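Local coordinates for putative retaining b-glycosidase (Saccharophagus degradans, PDB 5A95), which probably hydrolyses mixed-linkage beta-glucans as a retaining beta-glucanase of glycoside hydrolase family 5, subfamily 26, at residues A[137-149]-A[157-171]. The protein carries 1 engineered substitution. Sequence-based numbering, arbitrary orientation.
With BGC (beta-D-glucopyranose), chain D; BGC (beta-D-glucopyranose), chain B.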
ATOM      1  N   LEU A 137      25.447   0.576  18.833  1.00  7.86           N
ATOM      2  CA  LEU A 137      24.217  -0.099  18.472  1.00  7.79           C
ATOM      3  C   LEU A 137      24.142  -0.339  16.975  1.00  7.32           C
ATOM      4  O   LEU A 137      24.483   0.528  16.172  1.00  7.73           O
ATOM      5  CB  LEU A 137      23.006   0.733  18.895  1.00  8.58           C
ATOM      6  CG  LEU A 137      22.879   0.926  20.407  1.00  9.55           C
ATOM      7  CD1 LEU A 137      21.800   1.961  20.685  1.00 10.77           C
ATOM      8  CD2 LEU A 137      22.539  -0.385  21.103  1.00 10.71           C
ATOM      9  N   ILE A 138      23.608  -1.508  16.632  1.00  7.27           N
ATOM     10  CA  ILE A 138      23.098  -1.814  15.304  1.00  7.32           C
ATOM     11  C   ILE A 138      21.577  -1.817  15.421  1.00  6.77           C
ATOM     12  O   ILE A 138      21.030  -2.590  16.205  1.00  7.08           O
ATOM     13  CB  ILE A 138      23.600  -3.178  14.806  1.00  7.52           C
ATOM     14  CG1 ILE A 138      25.135  -3.206  14.711  1.00  7.90           C
ATOM     15  CG2 ILE A 138      22.921  -3.531  13.477  1.00  7.64           C
ATOM     16  CD1 ILE A 138      25.690  -4.537  14.287  1.00  8.96           C
ATOM     17  N   LEU A 139      20.893  -0.978  14.642  1.00  6.44           N
ATOM     18  CA  LEU A 139      19.451  -0.990  14.624  1.00  6.58           C
ATOM     19  C   LEU A 139      19.011  -1.803  13.427  1.00  6.55           C
ATOM     20  O   LEU A 139      19.378  -1.505  12.286  1.00  6.69           O
ATOM     21  CB  LEU A 139      18.881   0.425  14.547  1.00  7.19           C
ATOM     22  CG  LEU A 139      19.293   1.361  15.678  1.00  8.40           C
ATOM     23  CD1 LEU A 139      18.618   2.721  15.537  1.00  9.09           C
ATOM     24  CD2 LEU A 139      19.043   0.763  17.055  1.00  8.70           C
ATOM     25  N   ASP A 140      18.236  -2.847  13.708  1.00  6.62           N
ATOM     26  CA  ASP A 140      17.837  -3.858  12.729  1.00  5.83           C
ATOM     27  C   ASP A 140      16.322  -3.813  12.559  1.00  5.49           C
ATOM     28  O   ASP A 140      15.568  -4.013  13.505  1.00  6.96           O
ATOM     29  CB  ASP A 140      18.336  -5.213  13.253  1.00  6.71           C
ATOM     30  CG  ASP A 140      17.545  -6.406  12.781  1.00  7.11           C
ATOM     31  OD1 ASP A 140      17.021  -6.432  11.666  1.00  7.66           O
ATOM     32  OD2 ASP A 140      17.442  -7.367  13.589  1.00  7.05           O
ATOM     33  N   TRP A 141      15.876  -3.483  11.348  1.00  5.25           N
ATOM     34  CA  TRP A 141      14.458  -3.582  11.034  1.00  5.91           C
ATOM     35  C   TRP A 141      14.173  -5.067  10.757  1.00  5.17           C
ATOM     36  O   TRP A 141      14.517  -5.627   9.700  1.00  5.67           O
ATOM     37  CB  TRP A 141      14.149  -2.684   9.847  1.00  5.99           C
ATOM     38  CG  TRP A 141      12.688  -2.621   9.432  1.00  5.44           C
ATOM     39  CD1 TRP A 141      12.191  -2.919   8.189  1.00  5.90           C
ATOM     40  CD2 TRP A 141      11.569  -2.192  10.219  1.00  5.88           C
ATOM     41  NE1 TRP A 141      10.841  -2.706   8.155  1.00  6.30           N
ATOM     42  CE2 TRP A 141      10.435  -2.256   9.384  1.00  6.05           C
ATOM     43  CE3 TRP A 141      11.400  -1.748  11.540  1.00  6.15           C
ATOM     44  CZ2 TRP A 141       9.161  -1.871   9.820  1.00  6.58           C
ATOM     45  CZ3 TRP A 141      10.121  -1.370  11.968  1.00  6.53           C
ATOM     46  CH2 TRP A 141       9.024  -1.455  11.125  1.00  6.99           C
ATOM     47  N   HIS A 142      13.619  -5.703  11.767  1.00  5.23           N
ATOM     48  CA  HIS A 142      13.695  -7.154  11.876  1.00  6.17           C
ATOM     49  C   HIS A 142      12.465  -7.818  11.258  1.00  5.29           C
ATOM     50  O   HIS A 142      11.543  -8.269  11.944  1.00  6.46           O
ATOM     51  CB  HIS A 142      13.906  -7.573  13.317  1.00  6.09           C
ATOM     52  CG  HIS A 142      14.379  -8.968  13.465  1.00  6.22           C
ATOM     53  ND1 HIS A 142      15.704  -9.310  13.411  1.00  6.71           N
ATOM     54  CD2 HIS A 142      13.697 -10.123  13.636  1.00  7.87           C
ATOM     55  CE1 HIS A 142      15.820 -10.611  13.575  1.00  7.32           C
ATOM     56  NE2 HIS A 142      14.618 -11.129  13.714  1.00  6.56           N
ATOM     57  N   SER A 143      12.492  -7.898   9.940  1.00  5.15           N
ATOM     58  CA  SER A 143      11.514  -8.614   9.174  1.00  5.64           C
ATOM     59  C   SER A 143      12.197  -9.776   8.446  1.00  5.40           C
ATOM     60  O   SER A 143      13.424  -9.849   8.333  1.00  6.35           O
ATOM     61  CB  SER A 143      10.805  -7.660   8.211  1.00  6.91           C
ATOM     62  OG  SER A 143       9.808  -8.334   7.451  1.00  6.62           O
ATOM     63  N   ILE A 144      11.379 -10.717   7.988  1.00  5.75           N
ATOM     64  CA  ILE A 144      11.803 -11.932   7.300  1.00  6.06           C
ATOM     65  C   ILE A 144      10.812 -12.134   6.173  1.00  5.58           C
ATOM     66  O   ILE A 144       9.613 -12.356   6.442  1.00  6.37           O
ATOM     67  CB  ILE A 144      11.797 -13.174   8.221  1.00  5.81           C
ATOM     68  CG1 ILE A 144      12.644 -12.947   9.470  1.00  6.01           C
ATOM     69  CG2 ILE A 144      12.294 -14.379   7.424  1.00  6.26           C
ATOM     70  CD1 ILE A 144      12.744 -14.141  10.385  1.00  7.36           C
ATOM     71  N   GLY A 145      11.267 -12.024   4.927  1.00  5.80           N
ATOM     72  CA  GLY A 145      10.400 -12.170   3.793  1.00  5.89           C
ATOM     73  C   GLY A 145      10.837 -11.309   2.629  1.00  5.54           C
ATOM     74  O   GLY A 145      12.038 -10.990   2.502  1.00  6.08           O
ATOM     75  N   TYR A 146       9.884 -10.923   1.789  1.00  5.90           N
ATOM     76  CA  TYR A 146      10.193 -10.262   0.532  1.00  5.35           C
ATOM     77  C   TYR A 146       9.470  -8.936   0.481  1.00  5.78           C
ATOM     78  O   TYR A 146       8.267  -8.851   0.178  1.00  6.29           O
ATOM     79  CB  TYR A 146       9.826 -11.166  -0.682  1.00  5.27           C
ATOM     80  CG  TYR A 146      10.543 -10.779  -1.941  1.00  5.88           C
ATOM     81  CD1 TYR A 146      11.930 -10.737  -1.962  1.00  6.76           C
ATOM     82  CD2 TYR A 146       9.862 -10.394  -3.076  1.00  6.28           C
ATOM     83  CE1 TYR A 146      12.629 -10.349  -3.077  1.00  7.61           C
ATOM     84  CE2 TYR A 146      10.562 -10.013  -4.215  1.00  6.48           C
ATOM     85  CZ  TYR A 146      11.946  -9.983  -4.198  1.00  6.48           C
ATOM     86  OH  TYR A 146      12.708  -9.596  -5.286  1.00  7.07           O
ATOM     87  N   LEU A 147      10.224  -7.887   0.789  1.00  5.99           N
ATOM     88  CA  LEU A 147       9.642  -6.573   0.894  1.00  5.62           C
ATOM     89  C   LEU A 147       8.976  -6.091  -0.406  1.00  5.29           C
ATOM     90  O   LEU A 147       7.917  -5.477  -0.363  1.00  6.05           O
ATOM     91  CB  LEU A 147      10.674  -5.571   1.434  1.00  6.42           C
ATOM     92  CG  LEU A 147      10.195  -4.159   1.674  1.00  6.15           C
ATOM     93  CD1 LEU A 147       9.055  -4.108   2.681  1.00  7.25           C
ATOM     94  CD2 LEU A 147      11.347  -3.291   2.141  1.00  6.71           C
ATOM     95  N   PRO A 148       9.563  -6.409  -1.583  1.00  5.51           N
ATOM     96  CA  PRO A 148       8.902  -5.896  -2.803  1.00  6.50           C
ATOM     97  C   PRO A 148       7.459  -6.331  -3.019  1.00  6.69           C
ATOM     98  O   PRO A 148       6.675  -5.592  -3.602  1.00  7.70           O
ATOM     99  CB  PRO A 148       9.806  -6.383  -3.942  1.00  6.06           C
ATOM    100  CG  PRO A 148      11.169  -6.394  -3.300  1.00  6.36           C
ATOM    101  CD  PRO A 148      10.906  -6.942  -1.900  1.00  5.39           C
ATOM    102  N   THR A 149       7.103  -7.538  -2.567  1.00  5.83           N
ATOM    103  CA  THR A 149       5.717  -8.010  -2.636  1.00  5.08           C
ATOM    104  C   THR A 149       4.990  -7.864  -1.302  1.00  5.91           C
ATOM    105  O   THR A 149       3.808  -8.204  -1.200  1.00  6.14           O
ATOM    106  CB  THR A 149       5.631  -9.467  -3.067  1.00  6.90           C
ATOM    107  OG1 THR A 149       6.395 -10.232  -2.149  1.00  6.83           O
ATOM    108  CG2 THR A 149       6.097  -9.659  -4.485  1.00  7.51           C
ATOM    109  N   TYR A 157       6.547 -10.251  11.531  1.00  6.09           N
ATOM    110  CA  TYR A 157       7.441  -9.586  10.643  1.00  5.99           C
ATOM    111  C   TYR A 157       6.746  -8.711   9.603  1.00  6.70           C
ATOM    112  O   TYR A 157       7.396  -8.064   8.775  1.00  6.75           O
ATOM    113  CB  TYR A 157       8.284 -10.632   9.910  1.00  6.41           C
ATOM    114  CG  TYR A 157       8.982 -11.577  10.860  1.00  6.30           C
ATOM    115  CD1 TYR A 157       9.817 -11.110  11.870  1.00  6.27           C
ATOM    116  CD2 TYR A 157       8.807 -12.933  10.744  1.00  6.93           C
ATOM    117  CE1 TYR A 157      10.414 -12.004  12.765  1.00  6.55           C
ATOM    118  CE2 TYR A 157       9.413 -13.833  11.609  1.00  6.55           C
ATOM    119  CZ  TYR A 157      10.214 -13.367  12.634  1.00  6.56           C
ATOM    120  OH  TYR A 157      10.804 -14.247  13.518  1.00  7.77           O
ATOM    121  N   ASP A 158       5.421  -8.692   9.602  1.00  6.51           N
ATOM    122  CA  ASP A 158       4.659  -8.045   8.539  1.00  6.52           C
ATOM    123  C   ASP A 158       4.912  -6.546   8.504  1.00  6.43           C
ATOM    124  O   ASP A 158       4.893  -5.879   9.526  1.00  6.48           O
ATOM    125  CB  ASP A 158       3.155  -8.289   8.752  1.00  6.83           C
ATOM    126  CG  ASP A 158       2.313  -7.828   7.583  1.00  9.70           C
ATOM    127  OD1 ASP A 158       2.624  -8.220   6.469  1.00 14.14           O
ATOM    128  OD2 ASP A 158       1.329  -7.119   7.751  1.00 16.17           O
ATOM    129  N   THR A 159       5.137  -6.039   7.291  1.00  6.36           N
ATOM    130  CA  THR A 159       5.389  -4.642   7.087  1.00  6.14           C
ATOM    131  C   THR A 159       5.006  -4.270   5.665  1.00  6.72           C
ATOM    132  O   THR A 159       4.486  -5.100   4.902  1.00  7.08           O
ATOM    133  CB  THR A 159       6.858  -4.258   7.465  1.00  6.32           C
ATOM    134  OG1 THR A 159       7.028  -2.827   7.412  1.00  7.51           O
ATOM    135  CG2 THR A 159       7.907  -4.932   6.581  1.00  6.98           C
ATOM    136  N   THR A 160       5.214  -3.016   5.321  1.00  6.47           N
ATOM    137  CA  THR A 160       4.991  -2.514   3.971  1.00  6.10           C
ATOM    138  C   THR A 160       6.205  -1.685   3.584  1.00  6.22           C
ATOM    139  O   THR A 160       7.007  -1.280   4.433  1.00  6.26           O
ATOM    140  CB  THR A 160       3.754  -1.604   3.891  1.00  6.30           C
ATOM    141  OG1 THR A 160       3.952  -0.459   4.737  1.00  7.08           O
ATOM    142  CG2 THR A 160       2.488  -2.334   4.275  1.00  7.43           C
ATOM    143  N   ILE A 161       6.338  -1.407   2.302  1.00  5.39           N
ATOM    144  CA  ILE A 161       7.399  -0.493   1.874  1.00  5.83           C
ATOM    145  C   ILE A 161       7.203   0.870   2.547  1.00  5.12           C
ATOM    146  O   ILE A 161       8.144   1.483   3.009  1.00  6.14           O
ATOM    147  CB  ILE A 161       7.473  -0.394   0.334  1.00  6.98           C
ATOM    148  CG1 ILE A 161       7.835  -1.752  -0.259  1.00  8.28           C
ATOM    149  CG2 ILE A 161       8.500   0.651  -0.063  1.00  7.34           C
ATOM    150  CD1 ILE A 161       7.786  -1.830  -1.760  1.00  9.87           C
ATOM    151  N   LYS A 162       5.970   1.353   2.608  1.00  5.48           N
ATOM    152  CA  LYS A 162       5.687   2.621   3.245  1.00  5.49           C
ATOM    153  C   LYS A 162       6.141   2.681   4.694  1.00  5.32           C
ATOM    154  O   LYS A 162       6.779   3.638   5.124  1.00  6.07           O
ATOM    155  CB  LYS A 162       4.202   2.959   3.146  1.00  6.33           C
ATOM    156  CG  LYS A 162       3.807   4.260   3.850  1.00  5.72           C
ATOM    157  CD  LYS A 162       2.292   4.493   3.812  1.00  7.02           C
ATOM    158  CE  LYS A 162       1.935   5.756   4.574  1.00  7.88           C
ATOM    159  NZ  LYS A 162       0.511   6.105   4.627  1.00 10.61           N
ATOM    160  N   GLU A 163       5.824   1.635   5.436  1.00  5.54           N
ATOM    161  CA  GLU A 163       6.139   1.573   6.857  1.00  5.63           C
ATOM    162  C   GLU A 163       7.644   1.434   7.055  1.00  5.00           C
ATOM    163  O   GLU A 163       8.205   2.010   7.990  1.00  5.53           O
ATOM    164  CB  GLU A 163       5.417   0.412   7.539  1.00  5.93           C
ATOM    165  CG  GLU A 163       5.716   0.246   9.019  1.00  6.21           C
ATOM    166  CD  GLU A 163       5.030  -0.955   9.620  1.00  6.70           C
ATOM    167  OE1 GLU A 163       5.223  -2.052   9.065  1.00  9.38           O
ATOM    168  OE2 GLU A 163       4.320  -0.810  10.628  1.00  8.88           O
ATOM    169  N   THR A 164       8.296   0.651   6.202  1.00  5.22           N
ATOM    170  CA  THR A 164       9.758   0.499   6.252  1.00  5.50           C
ATOM    171  C   THR A 164      10.488   1.799   5.991  1.00  5.30           C
ATOM    172  O   THR A 164      11.380   2.200   6.745  1.00  5.74           O
ATOM    173  CB  THR A 164      10.197  -0.603   5.255  1.00  5.89           C
ATOM    174  OG1 THR A 164       9.596  -1.861   5.655  1.00  6.13           O
ATOM    175  CG2 THR A 164      11.699  -0.750   5.207  1.00  6.07           C
ATOM    176  N   ARG A 165      10.082   2.479   4.935  1.00  5.24           N
ATOM    177  CA  ARG A 165      10.632   3.806   4.627  1.00  5.37           C
ATOM    178  C   ARG A 165      10.416   4.753   5.809  1.00  5.63           C
ATOM    179  O   ARG A 165      11.315   5.512   6.172  1.00  6.38           O
ATOM    180  CB  ARG A 165       9.942   4.405   3.402  1.00  5.53           C
ATOM    181  CG  ARG A 165      10.302   3.805   2.069  1.00  7.16           C
ATOM    182  CD  ARG A 165       9.644   4.634   0.975  1.00  7.20           C
ATOM    183  NE  ARG A 165       9.754   4.038  -0.330  1.00  7.22           N
ATOM    184  CZ  ARG A 165      10.843   4.041  -1.076  1.00  8.54           C
ATOM    185  NH1 ARG A 165      11.924   4.721  -0.688  1.00  8.27           N
ATOM    186  NH2 ARG A 165      10.841   3.421  -2.246  1.00  8.61           N
ATOM    187  N   ASP A 166       9.213   4.749   6.373  1.00  5.58           N
ATOM    188  CA  ASP A 166       8.908   5.658   7.468  1.00  5.72           C
ATOM    189  C   ASP A 166       9.728   5.370   8.716  1.00  5.96           C
ATOM    190  O   ASP A 166      10.176   6.295   9.397  1.00  6.35           O
ATOM    191  CB  ASP A 166       7.411   5.677   7.766  1.00  6.16           C
ATOM    192  CG  ASP A 166       7.083   6.496   8.982  1.00  7.40           C
ATOM    193  OD1 ASP A 166       7.110   7.742   8.868  1.00  8.19           O
ATOM    194  OD2 ASP A 166       6.828   5.931  10.059  1.00  7.91           O
ATOM    195  N   PHE A 167       9.913   4.091   9.021  1.00  5.92           N
ATOM    196  CA  PHE A 167      10.810   3.704  10.090  1.00  6.49           C
ATOM    197  C   PHE A 167      12.188   4.324   9.901  1.00  6.45           C
ATOM    198  O   PHE A 167      12.712   5.002  10.793  1.00  6.41           O
ATOM    199  CB  PHE A 167      10.874   2.179  10.239  1.00  5.99           C
ATOM    200  CG  PHE A 167      11.916   1.689  11.201  1.00  6.18           C
ATOM    201  CD1 PHE A 167      11.684   1.703  12.557  1.00  6.62           C
ATOM    202  CD2 PHE A 167      13.155   1.235  10.740  1.00  6.13           C
ATOM    203  CE1 PHE A 167      12.655   1.275  13.432  1.00  7.13           C
ATOM    204  CE2 PHE A 167      14.127   0.798  11.620  1.00  7.29           C
ATOM    205  CZ  PHE A 167      13.869   0.815  12.966  1.00  7.74           C
ATOM    206  N   TRP A 168      12.757   4.124   8.717  1.00  5.74           N
ATOM    207  CA  TRP A 168      14.099   4.628   8.488  1.00  5.20           C
ATOM    208  C   TRP A 168      14.131   6.168   8.450  1.00  5.33           C
ATOM    209  O   TRP A 168      15.106   6.776   8.922  1.00  6.39           O
ATOM    210  CB  TRP A 168      14.737   3.987   7.251  1.00  5.81           C
ATOM    211  CG  TRP A 168      15.114   2.564   7.513  1.00  5.84           C
ATOM    212  CD1 TRP A 168      14.614   1.448   6.897  1.00  5.61           C
ATOM    213  CD2 TRP A 168      16.008   2.089   8.534  1.00  5.70           C
ATOM    214  NE1 TRP A 168      15.165   0.331   7.449  1.00  6.54           N
ATOM    215  CE2 TRP A 168      16.028   0.685   8.458  1.00  5.87           C
ATOM    216  CE3 TRP A 168      16.794   2.732   9.515  1.00  5.90           C
ATOM    217  CZ2 TRP A 168      16.784  -0.088   9.310  1.00  6.02           C
ATOM    218  CZ3 TRP A 168      17.527   1.952  10.361  1.00  6.24           C
ATOM    219  CH2 TRP A 168      17.527   0.566  10.250  1.00  6.78           C
ATOM    220  N   ARG A 169      13.101   6.816   7.915  1.00  5.87           N
ATOM    221  CA  ARG A 169      13.019   8.273   7.954  1.00  6.01           C
ATOM    222  C   ARG A 169      13.050   8.774   9.396  1.00  6.07           C
ATOM    223  O   ARG A 169      13.828   9.696   9.745  1.00  7.47           O
ATOM    224  CB  ARG A 169      11.747   8.735   7.216  1.00  6.71           C
ATOM    225  CG  ARG A 169      11.524  10.243   7.181  1.00  6.73           C
ATOM    226  CD  ARG A 169      10.804  10.773   8.445  1.00  6.50           C
ATOM    227  NE  ARG A 169      10.508  12.188   8.328  1.00  8.42           N
ATOM    228  CZ  ARG A 169       9.455  12.682   7.690  1.00  8.06           C
ATOM    229  NH1 ARG A 169       8.581  11.883   7.127  1.00  6.59           N
ATOM    230  NH2 ARG A 169       9.267  13.996   7.627  1.00  9.27           N
ATOM    231  N   ARG A 170      12.238   8.174  10.248  1.00  6.36           N
ATOM    232  CA  ARG A 170      12.134   8.619  11.630  1.00  6.52           C
ATOM    233  C   ARG A 170      13.433   8.388  12.397  1.00  6.67           C
ATOM    234  O   ARG A 170      13.871   9.235  13.184  1.00  7.01           O
ATOM    235  CB  ARG A 170      11.010   7.896  12.357  1.00  6.17           C
ATOM    236  CG  ARG A 170       9.607   8.302  11.961  1.00  7.38           C
ATOM    237  CD  ARG A 170       8.632   7.347  12.622  1.00  8.40           C
ATOM    238  NE  ARG A 170       7.218   7.503  12.306  1.00  9.09           N
ATOM    239  CZ  ARG A 170       6.374   8.262  13.000  1.00 10.16           C
ATOM    240  NH1 ARG A 170       6.770   9.014  13.995  1.00 12.81           N
ATOM    241  NH2 ARG A 170       5.105   8.261  12.671  1.00 13.41           N
ATOM    242  N   ILE A 171      14.014   7.215  12.225  1.00  6.10           N
ATOM    243  CA  ILE A 171      15.246   6.848  12.877  1.00  7.06           C
ATOM    244  C   ILE A 171      16.370   7.786  12.468  1.00  6.49           C
ATOM    245  O   ILE A 171      17.141   8.270  13.314  1.00  6.61           O
ATOM    246  CB  ILE A 171      15.604   5.366  12.560  1.00  7.10           C
ATOM    247  CG1 ILE A 171      14.644   4.372  13.223  1.00  6.94           C
ATOM    248  CG2 ILE A 171      17.054   5.067  12.879  1.00  7.66           C
ATOM    249  CD1 ILE A 171      14.825   4.224  14.730  1.00  8.68           C
TER
HETATM  250  C2  BGC D   1      15.404 -15.131  12.635  1.00 12.97           C
HETATM  251  C3  BGC D   1      15.260 -15.021  14.151  1.00 12.38           C
HETATM  252  C4  BGC D   1      15.027 -16.417  14.741  1.00 11.95           C
HETATM  253  C5  BGC D   1      16.136 -17.353  14.301  1.00 13.86           C
HETATM  254  C6  BGC D   1      15.983 -18.744  14.869  1.00 17.66           C
HETATM  255  C1  BGC D   1      16.299 -16.278  12.174  1.00 14.00           C
HETATM  256  O1  BGC D   1      16.046 -16.671  10.849  1.00 15.06           O
HETATM  257  O2  BGC D   1      15.858 -13.838  12.087  1.00 13.04           O
HETATM  258  O3  BGC D   1      14.194 -14.057  14.423  1.00 10.68           O
HETATM  259  O4  BGC D   1      14.923 -16.480  16.171  1.00 11.57           O
HETATM  260  O5  BGC D   1      16.034 -17.462  12.885  1.00 14.48           O
HETATM  261  O6  BGC D   1      16.974 -19.530  14.206  1.00 24.57           O
HETATM  262  C2  BGC B   2      13.539 -17.278  17.959  1.00 10.27           C
HETATM  263  C3  BGC B   2      12.085 -17.318  18.396  1.00 11.48           C
HETATM  264  C4  BGC B   2      11.482 -15.931  18.405  1.00 10.76           C
HETATM  265  C5  BGC B   2      11.716 -15.228  17.068  1.00  9.99           C
HETATM  266  C6  BGC B   2      11.347 -13.767  17.082  1.00 10.08           C
HETATM  267  C1  BGC B   2      13.579 -16.598  16.602  1.00 11.17           C
HETATM  268  O2  BGC B   2      14.002 -18.625  17.895  1.00 12.10           O
HETATM  269  O3  BGC B   2      12.026 -17.852  19.724  1.00 13.27           O
HETATM  270  O4  BGC B   2      10.078 -16.041  18.620  1.00 11.73           O
HETATM  271  O5  BGC B   2      13.092 -15.276  16.737  1.00  9.82           O
HETATM  272  O6  BGC B   2      11.626 -13.192  15.810  1.00  8.60           O
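Thr-164 OG1 is gripped by two groups at once: it takes the indole N-H of Trp-141 NE1 at 2.9 Å and gives its own proton to the carbonyl oxygen of Thr-160, the residue capping the N-terminus of the helix. The indole bond is moderately bent (140° at the hydrogen), with OG1 tilted from the ring plane. Thr-160 O receives that hydroxyl from above its carbonyl plane and the amide N of Thr-164 from the other face. This is an instance of a strand packing on the helix that follows it, in one beta-alpha unit of the (beta/alpha)8 barrel of glycoside hydrolase family 5. Across one indole face lies Phe-167, in an offset stack with centroids 4.3 Å apart and planes at 23°; Trp-168 CZ2 meets Trp-141 CB, completing an aromatic cluster. With CG anti to the backbone N (chi1 -177°), the ring lies across Phe-167 with its NE1 at Thr-164, while Thr-159 OG1, which donates to Glu-163 OE1, lies in plane at its edge. A leucine in place of Trp-141 would probably leave Thr-164 OG1 without its N-H donor and Phe-167 without its stacking partner. Two residues beyond Trp-141, Ser-143 OG donates to Tyr-157 O at 2.8 Å, and Ile-144 CD1 sits over the Tyr-157 ring in a CH-pi contact. This end of the contact reaches the glycan: His-142 NE2 donates to O3 of one glucose, its ring held from behind by Asp-140 OD2 at ND1, and Tyr-157 OH hydrogen-bonds O6 of another. Leu-147 CG meets Ile-161 CG1 (3.9 Å), and Leu-147 also touches Trp-205 and Leu-208 of helix 202-219. Strand 136-144 runs between parallel strands 101-106 and 181-185, with helix 161-174 packed antiparallel outside it.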